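PDB 5G23: type-iv like pilin ttha1219 from Thermus thermophilus, which probably serves as a type IV pilin-like subunit of the cell envelope, associated with natural competence and DNA uptake. Local coordinates for residues L60-Y65 and V229-L234; Q113-G119 and N131-G137; R146-G152 and P171-A177; Y179-P185 and R220-E224. All coordinates share one frame; numbering follows the deposited sequence.

Contact 1. Residues L60-Y65 and V229-L234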
loop_
_atom_site.group_PDB
_atom_site.type_symbol
_atom_site.label_atom_id
_atom_site.label_comp_id
_atom_site.label_asym_id
_atom_site.label_seq_id
_atom_site.Cartn_x
_atom_site.Cartn_y
_atom_site.Cartn_z
ATOM N N LEU B 60 4.348 8.481 -3.465
ATOM C CA LEU B 60 4.778 9.857 -3.526
ATOM C C LEU B 60 6.314 10.007 -3.477
ATOM O O LEU B 60 6.836 10.982 -4.025
ATOM C CB LEU B 60 4.107 10.697 -2.436
ATOM C CG LEU B 60 2.588 10.845 -2.660
ATOM C CD1 LEU B 60 1.907 11.467 -1.461
ATOM C CD2 LEU B 60 2.257 11.680 -3.908
ATOM N N TYR B 61 7.010 9.051 -2.867
ATOM C CA TYR B 61 8.465 9.082 -2.825
ATOM C C TYR B 61 9.047 9.140 -4.251
ATOM O O TYR B 61 10.086 9.722 -4.469
ATOM C CB TYR B 61 8.992 7.834 -2.134
ATOM C CG TYR B 61 10.479 7.772 -2.036
ATOM C CD1 TYR B 61 11.135 8.424 -1.003
ATOM C CD2 TYR B 61 11.244 7.069 -2.961
ATOM C CE1 TYR B 61 12.515 8.372 -0.877
ATOM C CE2 TYR B 61 12.615 6.987 -2.834
ATOM C CZ TYR B 61 13.251 7.679 -1.782
ATOM O OH TYR B 61 14.621 7.661 -1.647
ATOM N N THR B 62 8.379 8.490 -5.176
ATOM C CA THR B 62 8.870 8.406 -6.543
ATOM C C THR B 62 8.644 9.696 -7.385
ATOM O O THR B 62 9.155 9.833 -8.457
ATOM C CB THR B 62 8.225 7.184 -7.290
ATOM O OG1 THR B 62 6.837 7.393 -7.558
ATOM C CG2 THR B 62 8.245 5.939 -6.472
ATOM N N VAL B 63 7.834 10.639 -6.890
ATOM C CA VAL B 63 7.427 11.769 -7.729
ATOM C C VAL B 63 8.642 12.535 -8.151
ATOM O O VAL B 63 9.497 12.845 -7.351
ATOM C CB VAL B 63 6.356 12.607 -7.000
ATOM C CG1 VAL B 63 6.118 13.879 -7.740
ATOM C CG2 VAL B 63 5.057 11.818 -6.953
ATOM N N GLY B 64 8.733 12.831 -9.455
ATOM C CA GLY B 64 9.820 13.565 -9.994
ATOM C C GLY B 64 10.922 12.691 -10.576
ATOM O O GLY B 64 11.799 13.186 -11.220
ATOM N N TYR B 65 10.847 11.391 -10.375
ATOM C CA TYR B 65 11.924 10.461 -10.744
ATOM C C TYR B 65 12.228 10.542 -12.213
ATOM O O TYR B 65 11.346 10.309 -13.046
ATOM C CB TYR B 65 11.524 9.045 -10.395
ATOM C CG TYR B 65 12.608 8.029 -10.651
ATOM C CD1 TYR B 65 13.741 7.996 -9.837
ATOM C CD2 TYR B 65 12.503 7.124 -11.675
ATOM C CE1 TYR B 65 14.747 7.064 -10.044
ATOM C CE2 TYR B 65 13.509 6.199 -11.911
ATOM C CZ TYR B 65 14.618 6.175 -11.085
ATOM O OH TYR B 65 15.607 5.279 -11.337
ATOM N N VAL B 229 7.176 12.042 4.150
ATOM C CA VAL B 229 7.681 11.362 2.954
ATOM C C VAL B 229 8.775 12.182 2.331
ATOM O O VAL B 229 8.534 13.339 1.955
ATOM C CB VAL B 229 6.573 11.192 1.921
ATOM C CG1 VAL B 229 7.112 10.384 0.762
ATOM C CG2 VAL B 229 5.393 10.428 2.508
ATOM N N GLN B 230 10.007 11.638 2.248
ATOM C CA GLN B 230 11.095 12.371 1.636
ATOM C C GLN B 230 10.818 12.412 0.128
ATOM O O GLN B 230 10.242 11.463 -0.436
ATOM C CB GLN B 230 12.456 11.735 1.971
ATOM C CG GLN B 230 12.740 11.621 3.421
ATOM C CD GLN B 230 12.830 12.944 4.128
ATOM O OE1 GLN B 230 12.162 13.114 5.134
ATOM N NE2 GLN B 230 13.582 13.898 3.608
ATOM N N THR B 231 11.241 13.502 -0.529
ATOM C CA THR B 231 11.050 13.655 -1.931
ATOM C C THR B 231 12.377 14.031 -2.600
ATOM O O THR B 231 12.540 15.123 -3.146
ATOM C CB THR B 231 9.966 14.702 -2.229
ATOM O OG1 THR B 231 10.316 15.933 -1.605
ATOM C CG2 THR B 231 8.576 14.265 -1.733
ATOM N N PRO B 232 13.372 13.126 -2.550
ATOM C CA PRO B 232 14.690 13.481 -3.048
ATOM C C PRO B 232 14.673 13.847 -4.550
ATOM O O PRO B 232 15.492 14.676 -5.000
ATOM C CB PRO B 232 15.533 12.233 -2.770
ATOM C CG PRO B 232 14.547 11.130 -2.605
ATOM C CD PRO B 232 13.337 11.774 -1.985
ATOM N N ASN B 233 13.763 13.277 -5.336
ATOM C CA ASN B 233 13.706 13.671 -6.757
ATOM C C ASN B 233 13.237 15.109 -6.958
ATOM O O ASN B 233 13.410 15.656 -8.051
ATOM C CB ASN B 233 12.839 12.707 -7.526
ATOM C CG ASN B 233 13.242 11.252 -7.317
ATOM O OD1 ASN B 233 12.392 10.426 -7.037
ATOM N ND2 ASN B 233 14.495 10.962 -7.389
ATOM N N LEU B 234 12.614 15.744 -5.969
ATOM C CA LEU B 234 12.188 17.145 -6.124
ATOM C C LEU B 234 13.149 18.175 -5.565
ATOM O O LEU B 234 12.812 19.384 -5.476
ATOM C CB LEU B 234 10.845 17.360 -5.442
ATOM C CG LEU B 234 9.696 16.444 -5.863
ATOM C CD1 LEU B 234 8.501 16.804 -5.041
ATOM C CD2 LEU B 234 9.408 16.586 -7.343
HETATM O O HOH W 1 10.892 12.324 -4.878
#
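Tyr-61 and Thr-231 have their CA atoms 5.3 Å apart, and Gly-64 and Asn-233 theirs 5.1 Å, where a helix end and a type II turn from Thr-62 to Tyr-65 run beside the end of a strand and the short 3-10 turn that follows it. The phenol of Tyr-61 carries one half of the contact. With CG anti to the backbone N (chi1 -180°), its ring reaches the other segment, with Gln-230 O and Pro-232 CD oblique to it: CD1 lies 3.2 Å from Gln-230 O, a carbonyl with no polar partner, and CE1 3.7 Å from Pro-232 CD. A flat aromatic suits a rigid proline ring, and the two side chains cross at about a right angle. Glu-94 of the second subunit also packs on Tyr-61. Next to them Val-229 CG1 lies 3.9 Å from Tyr-61 N. Helix 44-61 is the modelled part of what is probably the long N-terminal helix of pilins, its end packed here against the last strand, 221-230, and the C-terminal tail. Asn-233 fills the other half: its CB sits 3.3 Å from Val-63 O, and its side chain slants across that of Tyr-65, planes 65° apart, with ND2 by CD1 at the ring edge. A water accepts from Asn-233 N and lies in donating position 2.8 Å from Tyr-61 O and 2.9 Å from Val-63 O. Gly-64 suits its turn: at these backbone angles a CB would jam against Val-63 O, and it would also collide with Leu-234 CD2. Tyr-65 OH bonds to Glu-90.

Contact 2. Residues Q113-G119 and N131-G137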
loop_
_atom_site.group_PDB
_atom_site.type_symbol
_atom_site.label_atom_id
_atom_site.label_comp_id
_atom_site.label_asym_id
_atom_site.label_seq_id
_atom_site.Cartn_x
_atom_site.Cartn_y
_atom_site.Cartn_z
ATOM N N GLN B 113 -16.484 13.815 0.081
ATOM C CA GLN B 113 -17.560 13.144 0.821
ATOM C C GLN B 113 -17.058 12.071 1.820
ATOM O O GLN B 113 -17.564 10.924 1.864
ATOM C CB GLN B 113 -18.548 12.509 -0.140
ATOM C CG GLN B 113 -19.283 13.541 -0.959
ATOM C CD GLN B 113 -20.371 12.899 -1.783
ATOM O OE1 GLN B 113 -20.427 11.672 -1.939
ATOM N NE2 GLN B 113 -21.255 13.714 -2.295
ATOM N N GLY B 114 -16.046 12.444 2.604
ATOM C CA GLY B 114 -15.582 11.548 3.693
ATOM C C GLY B 114 -14.737 10.368 3.237
ATOM O O GLY B 114 -14.475 9.456 4.037
ATOM N N ALA B 115 -14.338 10.343 1.954
ATOM C CA ALA B 115 -13.473 9.281 1.372
ATOM C C ALA B 115 -12.198 9.845 0.722
ATOM O O ALA B 115 -12.264 10.851 0.020
ATOM C CB ALA B 115 -14.230 8.477 0.333
ATOM N N LEU B 116 -11.062 9.190 0.984
ATOM C CA LEU B 116 -9.886 9.439 0.288
ATOM C C LEU B 116 -9.922 8.562 -0.983
ATOM O O LEU B 116 -10.170 7.392 -0.891
ATOM C CB LEU B 116 -8.668 9.107 1.165
ATOM C CG LEU B 116 -7.272 9.262 0.553
ATOM C CD1 LEU B 116 -6.915 10.697 0.272
ATOM C CD2 LEU B 116 -6.241 8.639 1.490
ATOM N N ARG B 117 -9.610 9.166 -2.111
ATOM C CA ARG B 117 -9.578 8.526 -3.410
ATOM C C ARG B 117 -8.279 8.744 -4.180
ATOM O O ARG B 117 -7.529 9.683 -3.921
ATOM C CB ARG B 117 -10.751 9.017 -4.242
ATOM C CG ARG B 117 -12.124 8.687 -3.664
ATOM C CD ARG B 117 -13.206 9.077 -4.678
ATOM N NE ARG B 117 -14.529 8.708 -4.237
ATOM C CZ ARG B 117 -15.236 9.406 -3.327
ATOM N NH1 ARG B 117 -14.731 10.529 -2.763
ATOM N NH2 ARG B 117 -16.433 8.987 -2.942
ATOM N N TRP B 118 -7.994 7.829 -5.091
ATOM C CA TRP B 118 -6.794 7.814 -5.854
ATOM C C TRP B 118 -7.054 7.679 -7.325
ATOM O O TRP B 118 -8.019 6.959 -7.750
ATOM C CB TRP B 118 -5.950 6.597 -5.417
ATOM C CG TRP B 118 -4.707 6.364 -6.248
ATOM C CD1 TRP B 118 -3.614 7.206 -6.415
ATOM C CD2 TRP B 118 -4.427 5.211 -7.047
ATOM N NE1 TRP B 118 -2.667 6.619 -7.215
ATOM C CE2 TRP B 118 -3.139 5.403 -7.627
ATOM C CE3 TRP B 118 -5.107 4.005 -7.271
ATOM C CZ2 TRP B 118 -2.563 4.478 -8.491
ATOM C CZ3 TRP B 118 -4.493 3.031 -8.144
ATOM C CH2 TRP B 118 -3.247 3.301 -8.731
ATOM N N GLY B 119 -6.233 8.311 -8.142
ATOM C CA GLY B 119 -6.223 7.982 -9.586
ATOM C C GLY B 119 -4.852 8.035 -10.230
ATOM O O GLY B 119 -3.895 8.542 -9.635
ATOM N N ASN B 131 -10.873 8.309 -8.912
ATOM C CA ASN B 131 -12.123 7.627 -8.762
ATOM C C ASN B 131 -11.976 6.291 -8.111
ATOM O O ASN B 131 -12.945 5.559 -8.012
ATOM C CB ASN B 131 -12.841 7.514 -10.100
ATOM C CG ASN B 131 -11.978 6.917 -11.203
ATOM O OD1 ASN B 131 -10.902 6.381 -10.994
ATOM N ND2 ASN B 131 -12.484 7.046 -12.432
ATOM N N ASN B 132 -10.783 5.965 -7.626
ATOM C CA ASN B 132 -10.537 4.655 -6.998
ATOM C C ASN B 132 -10.548 4.826 -5.497
ATOM O O ASN B 132 -9.903 5.701 -4.955
ATOM C CB ASN B 132 -9.224 4.041 -7.394
ATOM C CG ASN B 132 -9.168 3.710 -8.867
ATOM O OD1 ASN B 132 -9.940 2.905 -9.340
ATOM N ND2 ASN B 132 -8.260 4.349 -9.604
ATOM N N PRO B 133 -11.348 4.015 -4.814
ATOM C CA PRO B 133 -11.392 4.219 -3.360
ATOM C C PRO B 133 -10.093 3.871 -2.663
ATOM O O PRO B 133 -9.416 2.930 -3.057
ATOM C CB PRO B 133 -12.475 3.235 -2.877
ATOM C CG PRO B 133 -13.169 2.720 -4.121
ATOM C CD PRO B 133 -12.321 3.029 -5.321
ATOM N N VAL B 134 -9.705 4.633 -1.667
ATOM C CA VAL B 134 -8.606 4.187 -0.836
ATOM C C VAL B 134 -9.146 3.832 0.546
ATOM O O VAL B 134 -9.002 2.715 1.007
ATOM C CB VAL B 134 -7.517 5.309 -0.713
ATOM C CG1 VAL B 134 -6.347 4.877 0.194
ATOM C CG2 VAL B 134 -6.954 5.603 -2.101
ATOM N N LEU B 135 -9.800 4.797 1.182
ATOM C CA LEU B 135 -10.226 4.688 2.550
ATOM C C LEU B 135 -11.493 5.566 2.671
ATOM O O LEU B 135 -11.482 6.720 2.285
ATOM C CB LEU B 135 -9.096 5.278 3.490
ATOM C CG LEU B 135 -9.390 5.251 5.004
ATOM C CD1 LEU B 135 -9.479 3.862 5.528
ATOM C CD2 LEU B 135 -8.318 5.960 5.783
ATOM N N GLY B 136 -12.516 5.043 3.334
ATOM C CA GLY B 136 -13.569 5.844 3.874
ATOM C C GLY B 136 -14.802 5.898 2.987
ATOM O O GLY B 136 -14.937 5.133 2.088
ATOM N N GLY B 137 -15.671 6.862 3.288
ATOM C CA GLY B 137 -16.921 7.088 2.551
ATOM C C GLY B 137 -18.012 6.087 3.000
ATOM O O GLY B 137 -18.992 5.851 2.289
#
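Val-134 sets its side chain against Leu-116 and Trp-118 of the neighbouring strand. Its two methyls divide the work: CG1, anti to the backbone N (chi1 179°), lies alongside Leu-116 CD2 at 4.0 Å, and CG2 meets Trp-118 CB at 3.6 Å. A beta-branched residue suits the place because it touches both neighbours at once. Leu-116 also sends CG anti to its N, which lays the isobutyl group beside Val-134, pointing the same way. These residues belong to an antiparallel beta hairpin with classic bulges, in which 132-134 is an outermost strand of the seven-stranded antiparallel sheet within this chain. Val-134 and Leu-135 both face Leu-116, whose O receives Val-134 N at 2.9 Å and, more weakly, Leu-135 N. Asn-131 and Asn-132 likewise face Trp-118. Asn-132 O takes the N-H of Trp-118 in its carbonyl plane, whereas Asn-132 ND2 bends back to Trp-118 O in a weak bond of 3.2 Å, its amide plane turned 41° from the indole. The indole NE1 is held by Thr-107, and Arg-58 of the second subunit packs on Trp-118. Gly-136 must be glycine: its backbone angles alone demand it, and a CB would also strike Gly-114 O.

Contact 3. Residues R146-G152 and P171-A177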
loop_
_atom_site.group_PDB
_atom_site.type_symbol
_atom_site.label_atom_id
_atom_site.label_comp_id
_atom_site.label_asym_id
_atom_site.label_seq_id
_atom_site.Cartn_x
_atom_site.Cartn_y
_atom_site.Cartn_z
ATOM N N ARG B 146 -4.580 16.452 4.904
ATOM C CA ARG B 146 -3.728 17.677 4.816
ATOM C C ARG B 146 -2.409 17.262 4.241
ATOM O O ARG B 146 -1.841 16.165 4.579
ATOM C CB ARG B 146 -3.485 18.347 6.187
ATOM C CG ARG B 146 -4.716 18.779 6.909
ATOM C CD ARG B 146 -5.401 19.941 6.178
ATOM N NE ARG B 146 -6.457 20.448 7.045
ATOM C CZ ARG B 146 -7.721 20.061 6.974
ATOM N NH1 ARG B 146 -8.127 19.170 6.064
ATOM N NH2 ARG B 146 -8.594 20.506 7.893
ATOM N N VAL B 147 -1.824 18.121 3.367
ATOM C CA VAL B 147 -0.465 17.887 2.869
ATOM C C VAL B 147 0.285 19.225 2.974
ATOM O O VAL B 147 -0.207 20.227 2.494
ATOM C CB VAL B 147 -0.465 17.480 1.392
ATOM C CG1 VAL B 147 0.922 17.206 0.880
ATOM C CG2 VAL B 147 -1.359 16.225 1.178
ATOM N N ALA B 148 1.424 19.208 3.622
ATOM C CA ALA B 148 2.336 20.338 3.694
ATOM C C ALA B 148 3.662 19.916 3.045
ATOM O O ALA B 148 3.881 18.726 2.795
ATOM C CB ALA B 148 2.593 20.711 5.130
ATOM N N TYR B 149 4.503 20.892 2.727
ATOM C CA TYR B 149 5.758 20.599 2.120
ATOM C C TYR B 149 6.907 21.379 2.778
ATOM O O TYR B 149 6.730 22.485 3.313
ATOM C CB TYR B 149 5.711 20.870 0.607
ATOM C CG TYR B 149 5.513 22.303 0.228
ATOM C CD1 TYR B 149 4.246 22.812 0.069
ATOM C CD2 TYR B 149 6.617 23.141 -0.139
ATOM C CE1 TYR B 149 4.053 24.110 -0.324
ATOM C CE2 TYR B 149 6.416 24.424 -0.575
ATOM C CZ TYR B 149 5.116 24.873 -0.681
ATOM O OH TYR B 149 4.901 26.161 -1.057
ATOM N N LEU B 150 8.092 20.801 2.692
ATOM C CA LEU B 150 9.261 21.374 3.331
ATOM C C LEU B 150 10.135 21.975 2.255
ATOM O O LEU B 150 10.595 21.279 1.339
ATOM C CB LEU B 150 10.029 20.307 4.100
ATOM C CG LEU B 150 11.302 20.745 4.830
ATOM C CD1 LEU B 150 11.026 21.877 5.829
ATOM C CD2 LEU B 150 11.909 19.565 5.527
ATOM N N GLU B 151 10.328 23.288 2.299
ATOM C CA GLU B 151 11.166 23.990 1.317
ATOM C C GLU B 151 12.268 24.728 2.052
ATOM O O GLU B 151 11.997 25.636 2.856
ATOM C CB GLU B 151 10.384 25.009 0.511
ATOM C CG GLU B 151 11.248 25.753 -0.514
ATOM C CD GLU B 151 10.559 26.936 -1.133
ATOM O OE1 GLU B 151 9.358 27.135 -0.886
ATOM O OE2 GLU B 151 11.245 27.668 -1.890
ATOM N N GLY B 152 13.502 24.298 1.856
ATOM C CA GLY B 152 14.640 24.955 2.526
ATOM C C GLY B 152 14.539 25.053 4.027
ATOM O O GLY B 152 14.839 26.097 4.558
ATOM N N PRO B 171 10.161 25.214 -6.924
ATOM C CA PRO B 171 11.150 25.355 -5.828
ATOM C C PRO B 171 11.731 24.004 -5.430
ATOM O O PRO B 171 11.278 22.991 -5.953
ATOM C CB PRO B 171 10.310 25.886 -4.675
ATOM C CG PRO B 171 8.975 25.277 -4.922
ATOM C CD PRO B 171 8.787 25.365 -6.424
ATOM N N LYS B 172 12.658 24.007 -4.484
ATOM C CA LYS B 172 13.291 22.794 -3.999
ATOM C C LYS B 172 12.503 22.236 -2.829
ATOM O O LYS B 172 12.539 22.761 -1.722
ATOM C CB LYS B 172 14.751 23.010 -3.539
ATOM C CG LYS B 172 15.796 22.839 -4.608
ATOM C CD LYS B 172 16.037 24.128 -5.368
ATOM C CE LYS B 172 17.159 23.989 -6.431
ATOM N NZ LYS B 172 16.982 24.896 -7.600
ATOM N N VAL B 173 11.791 21.147 -3.042
ATOM C CA VAL B 173 10.977 20.548 -2.022
ATOM C C VAL B 173 11.654 19.290 -1.530
ATOM O O VAL B 173 11.933 18.404 -2.282
ATOM C CB VAL B 173 9.561 20.195 -2.560
ATOM C CG1 VAL B 173 8.763 19.397 -1.549
ATOM C CG2 VAL B 173 8.805 21.470 -2.919
ATOM N N SER B 174 11.955 19.230 -0.271
ATOM C CA SER B 174 12.715 18.106 0.255
ATOM C C SER B 174 11.832 17.002 0.849
ATOM O O SER B 174 12.315 15.886 1.023
ATOM C CB SER B 174 13.801 18.600 1.198
ATOM O OG SER B 174 13.284 19.055 2.377
ATOM N N ALA B 175 10.612 17.347 1.255
ATOM C CA ALA B 175 9.696 16.383 1.911
ATOM C C ALA B 175 8.279 16.842 1.898
ATOM O O ALA B 175 8.014 18.038 1.739
ATOM C CB ALA B 175 10.145 16.079 3.317
ATOM N N LEU B 176 7.353 15.906 2.078
ATOM C CA LEU B 176 5.926 16.174 2.241
ATOM C C LEU B 176 5.528 15.652 3.617
ATOM O O LEU B 176 6.065 14.631 4.056
ATOM C CB LEU B 176 5.078 15.479 1.205
ATOM C CG LEU B 176 5.360 15.821 -0.254
ATOM C CD1 LEU B 176 4.484 14.976 -1.148
ATOM C CD2 LEU B 176 5.112 17.303 -0.530
ATOM N N ALA B 177 4.635 16.362 4.247
ATOM C CA ALA B 177 3.963 15.882 5.428
ATOM C C ALA B 177 2.508 15.645 5.096
ATOM O O ALA B 177 1.818 16.528 4.567
ATOM C CB ALA B 177 4.068 16.867 6.564
HETATM O O HOH W 2 13.749 26.276 -3.449
HETATM O O HOH W 3 14.314 22.453 0.193
#
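Ala-148 and Ala-177 exchange two backbone hydrogen bonds of 2.9 Å, Ala-148 N to Ala-177 O and Ala-177 N to Ala-148 O. The second donor stands 41° above the carbonyl plane of its acceptor. Further along, Leu-150 N binds Ala-175 O and Ser-174 N binds Leu-150 O. Small alanines suit one face of the pair, where Trp-155 lies against both Ala-148 and Ala-177. On the other face Tyr-149 takes the crowded position, CG between N and the carbonyl carbon (chi1 65°). Its CB rests 3.8 Å from Leu-176 CD2, and CD2 lies 3.9 Å from Val-173 CG2, the tyrosine and valine side chains crossing at about a right angle. Past them the extended Glu-151 crosses Pro-171, OE2 lying 3.4 Å from Pro-171 CB, and a water joins Glu-151 OE2 to Lys-172 N. Its OE1 forms a salt bridge with Lys-156. Replacing Glu-151 by an alanine is likely to leave Lys-156 without this charge mate, the water without one anchor and Pro-171 CB without its cover. In the second shell Arg-146 is held by Glu-211 O, and Val-173 O accepts Thr-231 OG1. The arrangement is that of neighbouring strands, 141-151 and 173-184, inside a four-stranded antiparallel sheet of the pilin fold.

Contact 4. Residues Y179-P185 and R220-E224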
loop_
_atom_site.group_PDB
_atom_site.type_symbol
_atom_site.label_atom_id
_atom_site.label_comp_id
_atom_site.label_asym_id
_atom_site.label_seq_id
_atom_site.Cartn_x
_atom_site.Cartn_y
_atom_site.Cartn_z
ATOM N N TYR B 179 -1.303 14.169 6.597
ATOM C CA TYR B 179 -2.103 13.974 7.803
ATOM C C TYR B 179 -3.485 13.461 7.425
ATOM O O TYR B 179 -4.118 13.990 6.553
ATOM C CB TYR B 179 -2.235 15.296 8.582
ATOM C CG TYR B 179 -3.170 15.209 9.744
ATOM C CD1 TYR B 179 -2.744 14.766 10.982
ATOM C CD2 TYR B 179 -4.526 15.592 9.606
ATOM C CE1 TYR B 179 -3.601 14.664 12.061
ATOM C CE2 TYR B 179 -5.406 15.515 10.680
ATOM C CZ TYR B 179 -4.930 15.082 11.921
ATOM O OH TYR B 179 -5.774 14.961 12.927
ATOM N N LEU B 180 -3.932 12.410 8.151
ATOM C CA LEU B 180 -5.274 11.927 8.062
ATOM C C LEU B 180 -5.915 11.879 9.463
ATOM O O LEU B 180 -5.244 11.506 10.470
ATOM C CB LEU B 180 -5.277 10.513 7.479
ATOM C CG LEU B 180 -5.004 10.373 5.992
ATOM C CD1 LEU B 180 -4.721 8.918 5.638
ATOM C CD2 LEU B 180 -6.228 10.903 5.243
ATOM N N LEU B 181 -7.167 12.329 9.529
ATOM C CA LEU B 181 -8.045 12.122 10.688
ATOM C C LEU B 181 -9.237 11.336 10.186
ATOM O O LEU B 181 -9.852 11.694 9.188
ATOM C CB LEU B 181 -8.479 13.428 11.274
ATOM C CG LEU B 181 -9.453 13.377 12.403
ATOM C CD1 LEU B 181 -8.858 12.803 13.654
ATOM C CD2 LEU B 181 -9.996 14.785 12.695
ATOM N N ALA B 182 -9.582 10.269 10.892
ATOM C CA ALA B 182 -10.721 9.461 10.530
ATOM C C ALA B 182 -11.489 9.107 11.784
ATOM O O ALA B 182 -10.962 9.090 12.901
ATOM C CB ALA B 182 -10.325 8.200 9.779
ATOM N N SER B 183 -12.755 8.780 11.567
ATOM C CA SER B 183 -13.647 8.315 12.647
ATOM C C SER B 183 -14.468 7.139 12.233
ATOM O O SER B 183 -14.792 6.938 11.055
ATOM C CB SER B 183 -14.592 9.453 13.107
ATOM O OG SER B 183 -15.594 9.762 12.121
ATOM N N VAL B 184 -14.877 6.404 13.248
ATOM C CA VAL B 184 -15.799 5.270 13.083
ATOM C C VAL B 184 -16.679 5.139 14.315
ATOM O O VAL B 184 -16.264 5.519 15.437
ATOM C CB VAL B 184 -15.046 3.884 12.969
ATOM C CG1 VAL B 184 -14.322 3.713 11.674
ATOM C CG2 VAL B 184 -14.127 3.639 14.132
ATOM N N PRO B 185 -17.871 4.565 14.156
ATOM C CA PRO B 185 -18.705 4.296 15.345
ATOM C C PRO B 185 -18.117 3.214 16.218
ATOM O O PRO B 185 -17.450 2.324 15.687
ATOM C CB PRO B 185 -20.030 3.804 14.773
ATOM C CG PRO B 185 -19.972 4.013 13.312
ATOM C CD PRO B 185 -18.515 4.110 12.914
ATOM N N ARG B 220 -17.994 9.278 18.438
ATOM C CA ARG B 220 -17.266 8.330 17.539
ATOM C C ARG B 220 -15.823 8.109 17.964
ATOM O O ARG B 220 -15.191 8.987 18.593
ATOM C CB ARG B 220 -17.330 8.822 16.109
ATOM C CG ARG B 220 -18.722 8.666 15.527
ATOM C CD ARG B 220 -18.861 9.378 14.224
ATOM N NE ARG B 220 -18.107 8.777 13.149
ATOM C CZ ARG B 220 -18.579 7.946 12.216
ATOM N NH1 ARG B 220 -19.770 7.450 12.294
ATOM N NH2 ARG B 220 -17.796 7.556 11.236
ATOM N N LEU B 221 -15.288 6.942 17.636
ATOM C CA LEU B 221 -13.859 6.688 17.836
ATOM C C LEU B 221 -13.077 7.418 16.745
ATOM O O LEU B 221 -13.379 7.243 15.567
ATOM C CB LEU B 221 -13.573 5.195 17.738
ATOM C CG LEU B 221 -12.178 4.650 17.997
ATOM C CD1 LEU B 221 -12.176 3.183 18.386
ATOM C CD2 LEU B 221 -11.418 4.725 16.703
ATOM N N ARG B 222 -12.057 8.156 17.145
ATOM C CA ARG B 222 -11.198 8.891 16.224
ATOM C C ARG B 222 -9.767 8.451 16.323
ATOM O O ARG B 222 -9.298 8.080 17.412
ATOM C CB ARG B 222 -11.288 10.377 16.428
ATOM C CG ARG B 222 -12.514 10.957 15.790
ATOM C CD ARG B 222 -12.720 12.462 16.004
ATOM N NE ARG B 222 -13.921 12.755 15.199
ATOM C CZ ARG B 222 -15.189 12.525 15.562
ATOM N NH1 ARG B 222 -15.532 12.292 16.828
ATOM N NH2 ARG B 222 -16.158 12.630 14.663
ATOM N N ALA B 223 -9.101 8.413 15.170
ATOM C CA ALA B 223 -7.648 8.140 15.120
ATOM C C ALA B 223 -7.043 9.020 14.011
ATOM O O ALA B 223 -7.744 9.419 13.082
ATOM C CB ALA B 223 -7.376 6.705 14.819
ATOM N N GLU B 224 -5.789 9.346 14.185
ATOM C CA GLU B 224 -5.084 10.214 13.229
ATOM C C GLU B 224 -3.700 9.711 12.946
ATOM O O GLU B 224 -3.147 8.874 13.671
ATOM C CB GLU B 224 -5.021 11.647 13.765
ATOM C CG GLU B 224 -4.081 11.747 15.004
ATOM C CD GLU B 224 -4.056 13.090 15.677
ATOM O OE1 GLU B 224 -4.725 14.062 15.210
ATOM O OE2 GLU B 224 -3.398 13.157 16.759
#
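Arg-220 and Ser-183 make a two-nitrogen grip. The guanidinium approaches the hydroxyl side-on, NE at 2.9 Å from Ser-183 OG and NH2 at 3.2 Å, with the hydroxyl oxygen close to the guanidinium plane, and NH2 adds a weak bond to Ser-183 O. The bend at chi3 (69°) turns the group back over the strand, so that one face covers the Val-184 to Pro-185 peptide. NH2 also reaches Glu-139 O. Ser-183 OG in turn bonds to Glu-143, which is also salt-bridged to Arg-222; a small hydroxyl suits a spot that must both accept from an arginine and meet a carboxylate. An alanine in place of Arg-220 removes both nitrogens, and Ser-183 OG, left with Glu-143, would probably be freer to turn, while the Val-184 to Pro-185 peptide would lose this cover. At the other end Glu-224 OE1 receives Tyr-179 OH, 2.7 Å away, on its anti lone pair. The ring and carboxylate planes stand 72° apart, with the acid at the ring edge. Gly-196 N shares OE1 and Thr-198 binds OE2, which holds the carboxylate through both oxygens. Between these ends Ala-182 N meets Ala-223 O nearly straight, at 171°. This is regular antiparallel pairing of strand 173-184 with the edge strand 221-230.

In the fold
Contacts 3 and 4 lie in, and contact 1 reaches, one four-stranded antiparallel sheet, while contact 2 lies at the edge of the larger sheet. Strand 173-184 serves contact 3 at its start and contact 4 at its end, their centres about 25 Å apart, and Arg-146 O to Tyr-179 N, 2.9 Å, joins them. Strand 221-230 likewise links contact 4 to contact 1, about 28 Å away between centres. Contacts 1 and 3 have their centres about 10 Å apart and touch through Val-229 N to Leu-176 O at 2.8 Å. Along the chain, contact 1 closes a loop that encloses the other three. Contacts 1, 2 and 4 also reach the second subunit.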